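Local coordinates for type III CBASS phage resistance system CD-NTase-associated protein Cap8 (Pseudomonas aeruginosa, PDB 6P8P), which is a bacterial HORMA domain protein that takes part in regulating a cGAS-like CD-NTase in CBASS immunity against bacteriophages, at the interface of chains A and B. Numbering follows the deposited sequence. Chains: chain A/B, Uncharacterized protein.

The interface of chains A and B. Residues chain A 45, 49, 52-53, 110, 113; chain B 45, 49, 52-53, 110, 113.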
# COMPACT_ATOMS: atom_id res chain seq x y z
N GLY A 45 1.32 2.63 -3.51
CA GLY A 45 0.45 1.98 -2.54
C GLY A 45 1.13 1.78 -1.20
O GLY A 45 0.57 2.07 -0.13
N SER A 49 0.51 4.01 2.21
CA SER A 49 0.12 3.28 3.40
C SER A 49 0.92 3.72 4.62
O SER A 49 0.37 3.92 5.70
CB SER A 49 0.29 1.77 3.17
OG SER A 49 -0.01 0.99 4.33
N ALA A 52 -0.07 7.19 5.72
CA ALA A 52 -1.33 7.15 6.43
C ALA A 52 -1.14 6.67 7.87
O ALA A 52 -1.93 7.03 8.75
CB ALA A 52 -2.34 6.25 5.68
N ASP A 53 -0.14 5.84 8.12
CA ASP A 53 0.21 5.39 9.46
C ASP A 53 1.14 6.36 10.18
O ASP A 53 1.58 6.04 11.30
CB ASP A 53 0.81 3.99 9.39
CG ASP A 53 -0.26 2.90 9.08
OD1 ASP A 53 -1.41 3.07 9.53
OD2 ASP A 53 0.04 1.90 8.39
N GLN A 110 5.18 -4.06 10.66
CA GLN A 110 4.75 -4.12 9.26
C GLN A 110 5.90 -4.35 8.30
O GLN A 110 5.68 -4.43 7.10
CB GLN A 110 4.00 -2.84 8.90
CG GLN A 110 2.68 -2.67 9.70
CD GLN A 110 1.74 -1.62 9.13
OE1 GLN A 110 1.06 -1.84 8.11
NE2 GLN A 110 1.70 -0.46 9.78
N TRP A 113 5.63 -7.36 5.47
CA TRP A 113 4.86 -7.18 4.25
C TRP A 113 5.37 -5.99 3.44
O TRP A 113 5.42 -6.06 2.21
CB TRP A 113 3.36 -7.05 4.58
CG TRP A 113 2.78 -5.70 4.91
CD1 TRP A 113 2.43 -5.23 6.15
CD2 TRP A 113 2.41 -4.68 3.98
NE1 TRP A 113 1.90 -3.97 6.04
CE2 TRP A 113 1.88 -3.61 4.71
CE3 TRP A 113 2.50 -4.56 2.59
CZ2 TRP A 113 1.41 -2.44 4.11
CZ3 TRP A 113 2.03 -3.42 2.00
CH2 TRP A 113 1.51 -2.37 2.75
N GLY B 45 0.13 -3.65 -3.17
CA GLY B 45 0.47 -2.71 -2.10
C GLY B 45 -0.74 -2.17 -1.36
O GLY B 45 -0.76 -2.11 -0.12
N SER B 49 -2.03 -3.36 2.43
CA SER B 49 -2.21 -2.33 3.44
C SER B 49 -3.54 -2.51 4.14
O SER B 49 -3.64 -2.36 5.36
CB SER B 49 -2.16 -0.95 2.79
OG SER B 49 -2.32 0.07 3.74
N ALA B 52 -3.43 -5.52 6.41
CA ALA B 52 -2.68 -5.21 7.62
C ALA B 52 -3.50 -4.40 8.60
O ALA B 52 -3.30 -4.48 9.82
CB ALA B 52 -1.37 -4.49 7.27
N ASP B 53 -4.44 -3.61 8.11
CA ASP B 53 -5.36 -2.87 8.97
C ASP B 53 -6.63 -3.67 9.32
O ASP B 53 -7.57 -3.12 9.89
CB ASP B 53 -5.70 -1.54 8.30
CG ASP B 53 -4.51 -0.55 8.33
OD1 ASP B 53 -3.68 -0.62 9.27
OD2 ASP B 53 -4.43 0.30 7.40
N GLN B 110 -9.18 6.10 5.45
CA GLN B 110 -8.24 5.87 4.38
C GLN B 110 -8.89 5.77 3.02
O GLN B 110 -8.18 5.57 2.03
CB GLN B 110 -7.45 4.59 4.67
CG GLN B 110 -6.53 4.76 5.92
CD GLN B 110 -5.60 3.58 6.11
OE1 GLN B 110 -4.65 3.39 5.36
NE2 GLN B 110 -5.87 2.79 7.15
N TRP B 113 -7.33 8.07 -0.00
CA TRP B 113 -6.09 7.68 -0.67
C TRP B 113 -6.23 6.32 -1.35
O TRP B 113 -5.74 6.12 -2.47
CB TRP B 113 -4.92 7.70 0.32
CG TRP B 113 -4.64 6.51 1.18
CD1 TRP B 113 -4.91 6.37 2.51
CD2 TRP B 113 -3.96 5.30 0.80
NE1 TRP B 113 -4.47 5.14 2.97
CE2 TRP B 113 -3.87 4.48 1.94
CE3 TRP B 113 -3.46 4.82 -0.42
CZ2 TRP B 113 -3.32 3.19 1.90
CZ3 TRP B 113 -2.86 3.56 -0.45
CH2 TRP B 113 -2.80 2.76 0.71
O HOH W 1 -2.26 2.51 6.45
O HOH W 2 -1.65 -0.70 6.86
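A:Ser49 and B:Ser49 meet near the two-fold axis, their hydroxyl OG atoms hydrogen-bonded at 2.6 Å with no donor assigned. Each OG, anti to its own backbone N and beside the carbonyl carbon (chi1 177° in A), is directed toward the C-terminal end of helix 44-52, and the partner hydroxyl meets it from the side. A:Ser49 CB and B:Ser49 CB approach to 3.7 Å.

B:Gln110 can be followed outward from CB. CB and CG carry the extended chain (chi2 -172°) to the amide. There OE1 accepts the indole N-H of B:Trp113 NE1 on a lone pair, in the carbonyl plane, at 3.0 Å with 156° at the hydrogen. OE1 also hydrogen-bonds water 1 at 2.8 Å, which continues to A:Ser49 O, and lies 3.7 Å from A:Ala52 CB. NE2 donates to B:Asp53 OD2 at 2.9 Å, meeting the carboxylate from above its plane. With both ends engaged, the amide's rotation is fixed within its own chain; the A:Gln110 copy is poorly ordered.

The indole, which this N-H bond would help to hold in place, lies against helix 44-52 of chain A: CZ2 packs on A:Ser49 CA, and A:Ser49 N lies over one face, toward the rim. A:Asp53 OD1 and B:Asp53 OD1 are 4.3 Å apart, a like-charge pair that may weaken the contact. Although the assembly is a dimer, the structure alone does not show that it forms in the cell. At the far rim of the indole, B:Trp113 CH2 sits 3.5 Å from A:Gly45 O.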